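Local structure of hydrolase, isochorismatase family (Pseudomonas putida, 4L07) at residues I24-F29 and S49-I54; E53-A58 and F63-T68; V139-A144 and A152-A157; K163-A168 and D197-W202. The protein acts as a maleamate amidase of the isochorismatase family, probably hydrolysing the amide bond of maleamate during the breakdown of N-heterocyclic compounds. One frame throughout, in Å; residues are numbered along the deposited sequence.

Contact 1 (I24-F29 and S49-I54); sequences IIVVDF and SRTKEI
Thr51 points its methyl group straight at the fork of Val26, tip to tip, with CG2 of Thr51 3.9 Å from CG2 of Val26 and almost as near CG1. Its other branch serves a different partner. With OG1 beside the backbone N and CG2 opposite it (chi1 -59°), the hydroxyl is turned to Phe29 and meets the rim of that ring close to its plane, OG1 of Thr51 standing 3.5 Å from CE2 of Phe29. The same oxygen is hydrogen-bonded to the carbonyl of Gln47 one helical turn back, which satisfies it inside the core. A turn further on, Ile54 and Ile24 lie aslant to each other. The CG2 branch of Ile54 does the touching, 3.7 Å from CD1 of Ile24 and 4.0 Å from CG2 of Ile24. Strand 22-27 is central in the parallel sheet, flanked by strands 65-70 and 138-144, and helix 45-60 covers it. All five touching residues are buried and meet without a polar bond between the segments, which implies that shape and exclusion of water hold the helix to the strand and to the loop that follows it, the threonine hydroxyl being accommodated because its own helix satisfies it.

Contact 2 (E53-A58 and F63-T68); sequences EICDLA and FPVIFT
Two chi1 settings bring Cys55 and Val65 together: SG of Cys55 lies beside its own backbone N (-70°), and Val65, with CG1 opposite its backbone N, spreads its two methyls along the helix. CG1 of Val65 comes to 3.8 Å from SG of Cys55, while CG2 of Val65 reaches CB of Ala58, also at 3.8 Å, and lies 3.9 Å from the Cys55 carbonyl O. The sulfur has a second neighbour in Phe67, a Cys sulfur-aromatic contact of oblique geometry in which SG of Cys55 is 5.2 Å from the ring centroid and closest to CZ, at 4.4 Å. With an alanine at Val65, both methyl contacts go, and a gap would probably open between the strand and the Cys55 and Ala58 side chains. Near the end of the helix the contact turns polar: Phe63 N donates to Ala58 O over 2.9 Å, at a fairly straight N-H...O angle of 159° but tilted from the carbonyl plane. The segment axes run at 140°, 9.6 Å apart at closest, as fits helix 45-60 returning between the neighbouring parallel strands 22-27 and 65-70 as a beta-alpha-beta crossover. The chemistry implies a division of labour: one backbone bond fixes the tight return from helix to strand, and apolar packing with a polarisable sulfur seals the layer beyond it.

Contact 3 (V139-A144 and A152-A157); sequences VVVTGA and ATVVDA
Val141 and Val139 on the strand pack against Val154, Thr153 and Ala157 in a wholly buried, apolar helix-on-sheet contact within a beta-alpha-beta unit. The unit runs from strand 138-144 through helix 146-159 to the neighbouring parallel strand 163-172. The two short axes support this reading, passing 9.2 Å apart and running nearly antiparallel at 163°, as expected when the helix carries the chain back along the sheet. Val139 and Val141, two residues apart, both direct their side chains at the helix, and Ala157 and Val154 receive them one helical turn apart. With CG1 beside the backbone N (chi1 -63°), CG2 of Val139 falls between the backbone N and the carbonyl carbon, and from this crowded position the methyl lies 3.8 Å from CB of Ala157. Thr153 gives only its methyl to the strand, CG2 being 4.0 Å from CG1 of Val141, while its hydroxyl is bonded to the Cys149 carbonyl and to Ser121. Further round the helix, Asp156 packs on Phe123 of the second subunit. Val154 meets Val141 with a single methyl: CG2 of Val154 lies 3.9 Å from CB of Val141 and as far from CG1 and CG2 of Val141.

Contact 4 (K163-A168 and D197-W202); sequences KVLVPA and DDILKW
Leu165 is the first residue along strand 163-167 to meet helix 197-202, and its CD1 methyl makes the closest approaches. CD1 of Leu165 sits over a face of the Trp202 indole, 3.9 Å from the centroid of the six-membered ring and only 18° off its normal, a CH-pi contact displaced toward the rim; the nearest ring atom is CZ3 of Trp202, 3.7 Å from CD1 of Leu165. The indole is brought under this methyl by a chi1 of 174°, which sets CG of Trp202 opposite its backbone N and extends the ring toward the strand. Arg18 makes a cation-pi contact with the same indole. Leu165 also meets Ile199, whose CD1 lies 3.9 Å from CD1 and 4.0 Å from CB of Leu165. Val166 turns to the other side of the parallel sheet of this alpha/beta fold, where it packs on Val193 of strand 192-194, outermost in this chain's sheet. The C-terminal helix 196-207 covers the face that Leu165 and Pro167 share, its segment axis passing 9.0 Å from that of the strand at an angle of 130°. Pro167 follows, its ring and the Ile199 side chain crossing at about a right angle, with CB and CG of Pro167 each 4.1 Å from CG1 of Ile199. An alanine in place of Ile199 lacks both CG1 and CD1 and would probably leave Pro167 without its partner on this helix and open a gap beside the Leu165 methyl. On the same face of the sheet, Ile199 and Pro167 both touch Ile54 of helix 45-60.

Overall arrangement
All four contacts are buried helix-on-sheet packings at different depths: contact 3 is centred about 4 Å from the centre of the chain, contact 1 about 8 Å, and contacts 2 and 4 about 11 and 12 Å. Contacts 1 and 3 use buried residues throughout, whereas contacts 2 and 4 each include a partly exposed aromatic residue, Phe63 and Trp202. Contacts 1 and 2 share helix 45-60; contact 4 adds helix 196-207 on the same face, and helix 146-159 in contact 3 covers the opposite one. Aliphatic branches dominate contact 3; contact 1 adds a threonine hydroxyl at a phenylalanine edge, contact 2 a cysteine sulfur and a backbone bond between segments, contact 4 an indole face.

Contact 1 (I24-F29 and S49-I54)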
loop_
_atom_site.group_PDB
_atom_site.type_symbol
_atom_site.label_atom_id
_atom_site.label_comp_id
_atom_site.label_asym_id
_atom_site.label_seq_id
_atom_site.Cartn_x
_atom_site.Cartn_y
_atom_site.Cartn_z
ATOM N N ILE A 24 -14.654 -9.957 -11.522
ATOM C CA ILE A 24 -14.440 -11.276 -10.940
ATOM C C ILE A 24 -12.958 -11.421 -10.590
ATOM O O ILE A 24 -12.088 -11.195 -11.438
ATOM C CB ILE A 24 -14.852 -12.407 -11.926
ATOM C CG1 ILE A 24 -16.172 -12.083 -12.663
ATOM C CG2 ILE A 24 -14.850 -13.782 -11.248
ATOM C CD1 ILE A 24 -17.406 -11.855 -11.802
ATOM N N ILE A 25 -12.678 -11.794 -9.345
ATOM C CA ILE A 25 -11.311 -12.101 -8.924
ATOM C C ILE A 25 -11.221 -13.594 -8.629
ATOM O O ILE A 25 -11.930 -14.102 -7.763
ATOM C CB ILE A 25 -10.887 -11.295 -7.675
ATOM C CG1 ILE A 25 -11.175 -9.799 -7.868
ATOM C CG2 ILE A 25 -9.423 -11.574 -7.340
ATOM C CD1 ILE A 25 -11.171 -8.998 -6.580
ATOM N N VAL A 26 -10.359 -14.286 -9.363
ATOM C CA VAL A 26 -10.152 -15.725 -9.175
ATOM C C VAL A 26 -8.821 -15.923 -8.457
ATOM O O VAL A 26 -7.749 -15.786 -9.043
ATOM C CB VAL A 26 -10.168 -16.477 -10.520
ATOM C CG1 VAL A 26 -10.093 -17.987 -10.303
ATOM C CG2 VAL A 26 -11.422 -16.119 -11.293
ATOM N N VAL A 27 -8.906 -16.227 -7.166
ATOM C CA VAL A 27 -7.728 -16.277 -6.301
ATOM C C VAL A 27 -7.030 -17.637 -6.301
ATOM O O VAL A 27 -7.557 -18.615 -5.761
ATOM C CB VAL A 27 -8.090 -15.896 -4.843
ATOM C CG1 VAL A 27 -6.848 -15.882 -3.966
ATOM C CG2 VAL A 27 -8.795 -14.551 -4.803
ATOM N N ASP A 28 -5.846 -17.684 -6.914
ATOM C CA ASP A 28 -4.914 -18.811 -6.776
ATOM C C ASP A 28 -5.493 -20.185 -7.129
ATOM O O ASP A 28 -5.185 -21.177 -6.456
ATOM C CB ASP A 28 -4.317 -18.860 -5.358
ATOM C CG ASP A 28 -3.536 -17.605 -5.002
ATOM O OD1 ASP A 28 -3.206 -16.813 -5.915
ATOM O OD2 ASP A 28 -3.232 -17.419 -3.799
ATOM N N PHE A 29 -6.313 -20.250 -8.176
ATOM C CA PHE A 29 -6.662 -21.545 -8.770
ATOM C C PHE A 29 -5.523 -21.980 -9.708
ATOM O O PHE A 29 -5.730 -22.221 -10.901
ATOM C CB PHE A 29 -8.013 -21.507 -9.507
ATOM C CG PHE A 29 -9.223 -21.772 -8.629
ATOM C CD1 PHE A 29 -9.127 -22.536 -7.464
ATOM C CD2 PHE A 29 -10.475 -21.292 -9.004
ATOM C CE1 PHE A 29 -10.252 -22.781 -6.679
ATOM C CE2 PHE A 29 -11.603 -21.533 -8.226
ATOM C CZ PHE A 29 -11.489 -22.279 -7.059
ATOM N N SER A 49 -15.359 -25.458 -11.761
ATOM C CA SER A 49 -16.396 -25.488 -12.791
ATOM C C SER A 49 -17.462 -24.414 -12.557
ATOM O O SER A 49 -17.956 -23.817 -13.513
ATOM C CB SER A 49 -17.014 -26.882 -12.928
ATOM O OG SER A 49 -17.654 -27.266 -11.734
ATOM N N ARG A 50 -17.803 -24.154 -11.293
ATOM C CA ARG A 50 -18.719 -23.062 -10.964
ATOM C C ARG A 50 -18.072 -21.715 -11.303
ATOM O O ARG A 50 -18.716 -20.832 -11.873
ATOM C CB ARG A 50 -19.134 -23.091 -9.480
ATOM C CG ARG A 50 -19.879 -24.337 -9.009
ATOM C CD ARG A 50 -21.287 -24.447 -9.587
ATOM N NE ARG A 50 -21.274 -24.997 -10.942
ATOM C CZ ARG A 50 -21.032 -26.273 -11.242
ATOM N NH1 ARG A 50 -20.768 -27.159 -10.287
ATOM N NH2 ARG A 50 -21.044 -26.664 -12.510
ATOM N N THR A 51 -16.793 -21.577 -10.958
ATOM C CA THR A 51 -16.042 -20.351 -11.241
ATOM C C THR A 51 -15.959 -20.121 -12.754
ATOM O O THR A 51 -16.146 -18.997 -13.222
ATOM C CB THR A 51 -14.639 -20.388 -10.596
ATOM O OG1 THR A 51 -14.775 -20.557 -9.175
ATOM C CG2 THR A 51 -13.862 -19.099 -10.884
ATOM N N LYS A 52 -15.720 -21.191 -13.516
ATOM C CA LYS A 52 -15.651 -21.083 -14.983
ATOM C C LYS A 52 -16.940 -20.493 -15.563
ATOM O O LYS A 52 -16.893 -19.647 -16.456
ATOM C CB LYS A 52 -15.340 -22.439 -15.630
ATOM C CG LYS A 52 -15.192 -22.377 -17.150
ATOM C CD LYS A 52 -14.779 -23.721 -17.731
ATOM C CE LYS A 52 -14.682 -23.679 -19.255
ATOM N NZ LYS A 52 -15.969 -23.300 -19.912
ATOM N N GLU A 53 -18.084 -20.932 -15.042
ATOM C CA GLU A 53 -19.384 -20.418 -15.479
ATOM C C GLU A 53 -19.514 -18.915 -15.220
ATOM O O GLU A 53 -19.944 -18.161 -16.093
ATOM C CB GLU A 53 -20.524 -21.184 -14.798
ATOM C CG GLU A 53 -20.554 -22.667 -15.132
ATOM C CD GLU A 53 -21.726 -23.402 -14.502
ATOM O OE1 GLU A 53 -22.018 -23.177 -13.304
ATOM O OE2 GLU A 53 -22.351 -24.220 -15.210
ATOM N N ILE A 54 -19.124 -18.492 -14.020
ATOM C CA ILE A 54 -19.141 -17.080 -13.647
ATOM C C ILE A 54 -18.223 -16.249 -14.550
ATOM O O ILE A 54 -18.639 -15.213 -15.082
ATOM C CB ILE A 54 -18.772 -16.888 -12.155
ATOM C CG1 ILE A 54 -19.897 -17.420 -11.257
ATOM C CG2 ILE A 54 -18.505 -15.421 -11.842
ATOM C CD1 ILE A 54 -19.579 -17.382 -9.770
#

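Contact 2 (E53-A58 and F63-T68)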
loop_
_atom_site.group_PDB
_atom_site.type_symbol
_atom_site.label_atom_id
_atom_site.label_comp_id
_atom_site.label_asym_id
_atom_site.label_seq_id
_atom_site.Cartn_x
_atom_site.Cartn_y
_atom_site.Cartn_z
ATOM N N GLU A 53 -18.084 -20.932 -15.042
ATOM C CA GLU A 53 -19.384 -20.418 -15.479
ATOM C C GLU A 53 -19.514 -18.915 -15.220
ATOM O O GLU A 53 -19.944 -18.161 -16.093
ATOM C CB GLU A 53 -20.524 -21.184 -14.798
ATOM C CG GLU A 53 -20.554 -22.667 -15.132
ATOM C CD GLU A 53 -21.726 -23.402 -14.502
ATOM O OE1 GLU A 53 -22.018 -23.177 -13.304
ATOM O OE2 GLU A 53 -22.351 -24.220 -15.210
ATOM N N ILE A 54 -19.124 -18.492 -14.020
ATOM C CA ILE A 54 -19.141 -17.080 -13.647
ATOM C C ILE A 54 -18.223 -16.249 -14.550
ATOM O O ILE A 54 -18.639 -15.213 -15.082
ATOM C CB ILE A 54 -18.772 -16.888 -12.155
ATOM C CG1 ILE A 54 -19.897 -17.420 -11.257
ATOM C CG2 ILE A 54 -18.505 -15.421 -11.842
ATOM C CD1 ILE A 54 -19.579 -17.382 -9.770
ATOM N N CYS A 55 -16.986 -16.712 -14.718
ATOM C CA CYS A 55 -15.991 -16.016 -15.540
ATOM C C CYS A 55 -16.414 -15.943 -17.008
ATOM O O CYS A 55 -16.294 -14.890 -17.634
ATOM C CB CYS A 55 -14.621 -16.678 -15.413
ATOM S SG CYS A 55 -13.834 -16.454 -13.798
ATOM N N ASP A 56 -16.926 -17.052 -17.545
ATOM C CA ASP A 56 -17.423 -17.066 -18.931
ATOM C C ASP A 56 -18.517 -16.029 -19.173
ATOM O O ASP A 56 -18.503 -15.338 -20.194
ATOM C CB ASP A 56 -17.902 -18.463 -19.351
ATOM C CG ASP A 56 -16.756 -19.434 -19.580
ATOM O OD1 ASP A 56 -15.580 -19.025 -19.483
ATOM O OD2 ASP A 56 -17.024 -20.622 -19.858
ATOM N N LEU A 57 -19.456 -15.915 -18.231
ATOM C CA LEU A 57 -20.521 -14.922 -18.326
ATOM C C LEU A 57 -19.955 -13.504 -18.212
ATOM O O LEU A 57 -20.216 -12.660 -19.067
ATOM C CB LEU A 57 -21.581 -15.143 -17.241
ATOM C CG LEU A 57 -23.079 -14.879 -17.487
ATOM C CD1 LEU A 57 -23.742 -14.386 -16.210
ATOM C CD2 LEU A 57 -23.400 -13.943 -18.647
ATOM N N ALA A 58 -19.183 -13.248 -17.154
ATOM C CA ALA A 58 -18.604 -11.920 -16.926
ATOM C C ALA A 58 -17.766 -11.443 -18.110
ATOM O O ALA A 58 -17.900 -10.293 -18.556
ATOM C CB ALA A 58 -17.767 -11.913 -15.652
ATOM N N PHE A 63 -17.155 -7.455 -18.382
ATOM C CA PHE A 63 -16.768 -7.104 -17.019
ATOM C C PHE A 63 -15.376 -7.679 -16.780
ATOM O O PHE A 63 -15.067 -8.771 -17.278
ATOM C CB PHE A 63 -17.743 -7.688 -15.993
ATOM C CG PHE A 63 -19.171 -7.264 -16.184
ATOM C CD1 PHE A 63 -19.490 -5.974 -16.613
ATOM C CD2 PHE A 63 -20.208 -8.150 -15.897
ATOM C CE1 PHE A 63 -20.814 -5.589 -16.782
ATOM C CE2 PHE A 63 -21.532 -7.765 -16.057
ATOM C CZ PHE A 63 -21.834 -6.484 -16.499
ATOM N N PRO A 64 -14.526 -6.957 -16.025
ATOM C CA PRO A 64 -13.169 -7.459 -15.787
ATOM C C PRO A 64 -13.136 -8.829 -15.110
ATOM O O PRO A 64 -13.897 -9.086 -14.177
ATOM C CB PRO A 64 -12.553 -6.390 -14.883
ATOM C CG PRO A 64 -13.269 -5.143 -15.274
ATOM C CD PRO A 64 -14.687 -5.576 -15.532
ATOM N N VAL A 65 -12.265 -9.700 -15.607
ATOM C CA VAL A 65 -12.008 -11.014 -15.007
ATOM C C VAL A 65 -10.508 -11.104 -14.779
ATOM O O VAL A 65 -9.735 -11.069 -15.734
ATOM C CB VAL A 65 -12.458 -12.173 -15.927
ATOM C CG1 VAL A 65 -11.968 -13.520 -15.391
ATOM C CG2 VAL A 65 -13.972 -12.178 -16.094
ATOM N N ILE A 66 -10.097 -11.200 -13.516
ATOM C CA ILE A 66 -8.675 -11.181 -13.152
ATOM C C ILE A 66 -8.306 -12.403 -12.301
ATOM O O ILE A 66 -8.947 -12.673 -11.279
ATOM C CB ILE A 66 -8.303 -9.878 -12.402
ATOM C CG1 ILE A 66 -8.612 -8.653 -13.270
ATOM C CG2 ILE A 66 -6.826 -9.878 -12.012
ATOM C CD1 ILE A 66 -8.657 -7.346 -12.504
ATOM N N PHE A 67 -7.283 -13.137 -12.740
ATOM C CA PHE A 67 -6.760 -14.296 -12.014
ATOM C C PHE A 67 -5.515 -13.918 -11.226
ATOM O O PHE A 67 -4.716 -13.101 -11.681
ATOM C CB PHE A 67 -6.380 -15.411 -12.996
ATOM C CG PHE A 67 -7.549 -16.016 -13.720
ATOM C CD1 PHE A 67 -8.128 -15.375 -14.816
ATOM C CD2 PHE A 67 -8.058 -17.251 -13.324
ATOM C CE1 PHE A 67 -9.208 -15.939 -15.484
ATOM C CE2 PHE A 67 -9.135 -17.824 -13.991
ATOM C CZ PHE A 67 -9.711 -17.166 -15.068
ATOM N N THR A 68 -5.343 -14.525 -10.053
ATOM C CA THR A 68 -4.127 -14.338 -9.262
ATOM C C THR A 68 -3.364 -15.645 -9.097
ATOM O O THR A 68 -3.946 -16.730 -9.168
ATOM C CB THR A 68 -4.422 -13.725 -7.871
ATOM O OG1 THR A 68 -4.908 -14.736 -6.988
ATOM C CG2 THR A 68 -5.455 -12.614 -7.972
#

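Contact 3 (V139-A144 and A152-A157)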
loop_
_atom_site.group_PDB
_atom_site.type_symbol
_atom_site.label_atom_id
_atom_site.label_comp_id
_atom_site.label_asym_id
_atom_site.label_seq_id
_atom_site.Cartn_x
_atom_site.Cartn_y
_atom_site.Cartn_z
ATOM N N VAL A 139 -16.915 -6.528 -6.373
ATOM C CA VAL A 139 -16.076 -7.662 -6.753
ATOM C C VAL A 139 -16.698 -8.976 -6.304
ATOM O O VAL A 139 -17.317 -9.050 -5.233
ATOM C CB VAL A 139 -14.612 -7.544 -6.252
ATOM C CG1 VAL A 139 -13.925 -6.335 -6.888
ATOM C CG2 VAL A 139 -14.535 -7.469 -4.729
ATOM N N VAL A 140 -16.563 -9.996 -7.145
ATOM C CA VAL A 140 -16.933 -11.353 -6.761
ATOM C C VAL A 140 -15.636 -12.137 -6.571
ATOM O O VAL A 140 -14.796 -12.223 -7.483
ATOM C CB VAL A 140 -17.888 -12.048 -7.766
ATOM C CG1 VAL A 140 -18.937 -11.083 -8.309
ATOM C CG2 VAL A 140 -17.120 -12.699 -8.888
ATOM N N VAL A 141 -15.458 -12.672 -5.370
ATOM C CA VAL A 141 -14.223 -13.360 -5.031
ATOM C C VAL A 141 -14.451 -14.870 -4.999
ATOM O O VAL A 141 -15.393 -15.349 -4.372
ATOM C CB VAL A 141 -13.632 -12.863 -3.691
ATOM C CG1 VAL A 141 -12.281 -13.516 -3.425
ATOM C CG2 VAL A 141 -13.476 -11.348 -3.699
ATOM N N THR A 142 -13.574 -15.591 -5.693
ATOM C CA THR A 142 -13.585 -17.052 -5.777
ATOM C C THR A 142 -12.147 -17.543 -5.599
ATOM O O THR A 142 -11.216 -16.744 -5.640
ATOM C CB THR A 142 -14.083 -17.528 -7.164
ATOM O OG1 THR A 142 -13.131 -17.159 -8.177
ATOM C CG2 THR A 142 -15.439 -16.917 -7.511
ATOM N N GLY A 143 -11.955 -18.843 -5.396
ATOM C CA GLY A 143 -10.604 -19.391 -5.379
ATOM C C GLY A 143 -10.231 -20.324 -4.242
ATOM O O GLY A 143 -11.091 -20.960 -3.636
ATOM N N ALA A 144 -8.931 -20.406 -3.969
ATOM C CA ALA A 144 -8.389 -21.287 -2.938
ATOM C C ALA A 144 -7.275 -20.582 -2.163
ATOM O O ALA A 144 -6.454 -19.901 -2.769
ATOM C CB ALA A 144 -7.859 -22.564 -3.575
ATOM N N ALA A 152 -8.277 -13.394 2.889
ATOM C CA ALA A 152 -7.364 -12.242 2.879
ATOM C C ALA A 152 -7.710 -11.254 1.765
ATOM O O ALA A 152 -7.654 -10.022 1.955
ATOM C CB ALA A 152 -5.915 -12.709 2.763
ATOM N N THR A 153 -8.067 -11.795 0.602
ATOM C CA THR A 153 -8.438 -10.990 -0.567
ATOM C C THR A 153 -9.744 -10.247 -0.305
ATOM O O THR A 153 -9.890 -9.075 -0.679
ATOM C CB THR A 153 -8.551 -11.886 -1.824
ATOM O OG1 THR A 153 -7.262 -12.434 -2.114
ATOM C CG2 THR A 153 -9.053 -11.109 -3.048
ATOM N N VAL A 154 -10.673 -10.932 0.357
ATOM C CA VAL A 154 -11.979 -10.368 0.688
ATOM C C VAL A 154 -11.840 -9.192 1.649
ATOM O O VAL A 154 -12.412 -8.131 1.405
ATOM C CB VAL A 154 -12.932 -11.444 1.252
ATOM C CG1 VAL A 154 -14.139 -10.821 1.954
ATOM C CG2 VAL A 154 -13.387 -12.351 0.120
ATOM N N VAL A 155 -11.058 -9.375 2.713
ATOM C CA VAL A 155 -10.797 -8.290 3.668
ATOM C C VAL A 155 -10.195 -7.084 2.961
ATOM O O VAL A 155 -10.672 -5.956 3.134
ATOM C CB VAL A 155 -9.906 -8.751 4.841
ATOM C CG1 VAL A 155 -9.442 -7.560 5.678
ATOM C CG2 VAL A 155 -10.662 -9.751 5.704
ATOM N N ASP A 156 -9.166 -7.318 2.148
ATOM C CA ASP A 156 -8.549 -6.225 1.397
ATOM C C ASP A 156 -9.472 -5.546 0.390
ATOM O O ASP A 156 -9.394 -4.325 0.220
ATOM C CB ASP A 156 -7.249 -6.669 0.722
ATOM C CG ASP A 156 -6.018 -6.341 1.556
ATOM O OD1 ASP A 156 -6.156 -5.686 2.613
ATOM O OD2 ASP A 156 -4.902 -6.740 1.161
ATOM N N ALA A 157 -10.330 -6.319 -0.274
ATOM C CA ALA A 157 -11.273 -5.747 -1.244
ATOM C C ALA A 157 -12.209 -4.715 -0.604
ATOM O O ALA A 157 -12.351 -3.599 -1.124
ATOM C CB ALA A 157 -12.075 -6.842 -1.944
#

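Contact 4 (K163-A168 and D197-W202)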
loop_
_atom_site.group_PDB
_atom_site.type_symbol
_atom_site.label_atom_id
_atom_site.label_comp_id
_atom_site.label_asym_id
_atom_site.label_seq_id
_atom_site.Cartn_x
_atom_site.Cartn_y
_atom_site.Cartn_z
ATOM N N LYS A 163 -17.338 -3.197 -2.820
ATOM C CA LYS A 163 -18.328 -4.106 -2.250
ATOM C C LYS A 163 -17.958 -5.525 -2.659
ATOM O O LYS A 163 -17.444 -5.743 -3.765
ATOM C CB LYS A 163 -19.723 -3.736 -2.736
ATOM C CG LYS A 163 -20.208 -2.407 -2.169
ATOM C CD LYS A 163 -21.198 -1.725 -3.092
ATOM C CE LYS A 163 -21.776 -0.472 -2.446
ATOM N NZ LYS A 163 -22.825 -0.803 -1.439
ATOM N N VAL A 164 -18.213 -6.483 -1.772
ATOM C CA VAL A 164 -17.715 -7.841 -1.965
ATOM C C VAL A 164 -18.803 -8.904 -1.892
ATOM O O VAL A 164 -19.594 -8.943 -0.938
ATOM C CB VAL A 164 -16.613 -8.195 -0.940
ATOM C CG1 VAL A 164 -16.101 -9.613 -1.152
ATOM C CG2 VAL A 164 -15.451 -7.226 -1.051
ATOM N N LEU A 165 -18.807 -9.772 -2.901
ATOM C CA LEU A 165 -19.664 -10.956 -2.926
ATOM C C LEU A 165 -18.801 -12.210 -3.011
ATOM O O LEU A 165 -17.838 -12.263 -3.783
ATOM C CB LEU A 165 -20.610 -10.896 -4.133
ATOM C CG LEU A 165 -21.437 -9.615 -4.331
ATOM C CD1 LEU A 165 -22.230 -9.687 -5.632
ATOM C CD2 LEU A 165 -22.380 -9.373 -3.155
ATOM N N VAL A 166 -19.144 -13.224 -2.221
ATOM C CA VAL A 166 -18.396 -14.471 -2.225
ATOM C C VAL A 166 -19.315 -15.683 -2.434
ATOM O O VAL A 166 -20.060 -16.059 -1.528
ATOM C CB VAL A 166 -17.508 -14.618 -0.957
ATOM C CG1 VAL A 166 -18.314 -14.413 0.308
ATOM C CG2 VAL A 166 -16.793 -15.962 -0.926
ATOM N N PRO A 167 -19.277 -16.277 -3.640
ATOM C CA PRO A 167 -20.018 -17.524 -3.860
ATOM C C PRO A 167 -19.306 -18.689 -3.184
ATOM O O PRO A 167 -18.225 -19.096 -3.611
ATOM C CB PRO A 167 -20.017 -17.678 -5.387
ATOM C CG PRO A 167 -18.860 -16.869 -5.867
ATOM C CD PRO A 167 -18.694 -15.744 -4.885
ATOM N N ALA A 168 -19.922 -19.208 -2.124
ATOM C CA ALA A 168 -19.324 -20.244 -1.283
ATOM C C ALA A 168 -18.954 -21.497 -2.074
ATOM O O ALA A 168 -17.941 -22.144 -1.790
ATOM C CB ALA A 168 -20.261 -20.594 -0.132
ATOM N N ASP A 197 -25.203 -19.591 -8.559
ATOM C CA ASP A 197 -26.530 -19.352 -9.142
ATOM C C ASP A 197 -26.985 -17.899 -8.985
ATOM O O ASP A 197 -27.429 -17.280 -9.953
ATOM C CB ASP A 197 -27.578 -20.289 -8.523
ATOM C CG ASP A 197 -27.583 -21.674 -9.155
ATOM O OD1 ASP A 197 -26.889 -21.896 -10.172
ATOM O OD2 ASP A 197 -28.301 -22.550 -8.627
ATOM N N ASP A 198 -26.877 -17.374 -7.764
ATOM C CA ASP A 198 -27.175 -15.972 -7.461
ATOM C C ASP A 198 -26.292 -15.060 -8.316
ATOM O O ASP A 198 -26.799 -14.178 -9.004
ATOM C CB ASP A 198 -26.973 -15.704 -5.954
ATOM C CG ASP A 198 -27.111 -14.220 -5.559
ATOM O OD1 ASP A 198 -26.987 -13.926 -4.351
ATOM O OD2 ASP A 198 -27.333 -13.336 -6.411
ATOM N N ILE A 199 -24.979 -15.286 -8.279
ATOM C CA ILE A 199 -24.031 -14.456 -9.027
ATOM C C ILE A 199 -24.403 -14.384 -10.508
ATOM O O ILE A 199 -24.481 -13.298 -11.076
ATOM C CB ILE A 199 -22.567 -14.939 -8.851
ATOM C CG1 ILE A 199 -22.127 -14.833 -7.380
ATOM C CG2 ILE A 199 -21.612 -14.165 -9.762
ATOM C CD1 ILE A 199 -22.232 -13.443 -6.772
ATOM N N LEU A 200 -24.657 -15.543 -11.111
ATOM C CA LEU A 200 -24.964 -15.618 -12.544
ATOM C C LEU A 200 -26.206 -14.807 -12.907
ATOM O O LEU A 200 -26.180 -14.030 -13.857
ATOM C CB LEU A 200 -25.116 -17.075 -12.995
ATOM C CG LEU A 200 -23.872 -17.966 -12.962
ATOM C CD1 LEU A 200 -24.273 -19.429 -13.111
ATOM C CD2 LEU A 200 -22.845 -17.564 -14.018
ATOM N N LYS A 201 -27.276 -14.982 -12.130
ATOM C CA LYS A 201 -28.521 -14.240 -12.318
ATOM C C LYS A 201 -28.278 -12.743 -12.145
ATOM O O LYS A 201 -28.771 -11.934 -12.933
ATOM C CB LYS A 201 -29.587 -14.744 -11.336
ATOM C CG LYS A 201 -30.954 -14.087 -11.459
ATOM C CD LYS A 201 -31.937 -14.692 -10.466
ATOM C CE LYS A 201 -33.196 -13.850 -10.325
ATOM N NZ LYS A 201 -34.102 -13.989 -11.498
ATOM N N TRP A 202 -27.493 -12.390 -11.126
ATOM C CA TRP A 202 -27.150 -10.999 -10.841
ATOM C C TRP A 202 -26.367 -10.336 -11.952
ATOM O O TRP A 202 -26.668 -9.202 -12.325
ATOM C CB TRP A 202 -26.408 -10.886 -9.504
ATOM C CG TRP A 202 -25.902 -9.491 -9.233
ATOM C CD1 TRP A 202 -26.652 -8.347 -8.985
ATOM C CD2 TRP A 202 -24.502 -9.039 -9.208
ATOM N NE1 TRP A 202 -25.839 -7.257 -8.810
ATOM C CE2 TRP A 202 -24.542 -7.602 -8.930
ATOM C CE3 TRP A 202 -23.267 -9.662 -9.379
ATOM C CZ2 TRP A 202 -23.387 -6.841 -8.829
ATOM C CZ3 TRP A 202 -22.110 -8.886 -9.279
ATOM C CH2 TRP A 202 -22.171 -7.508 -9.007
#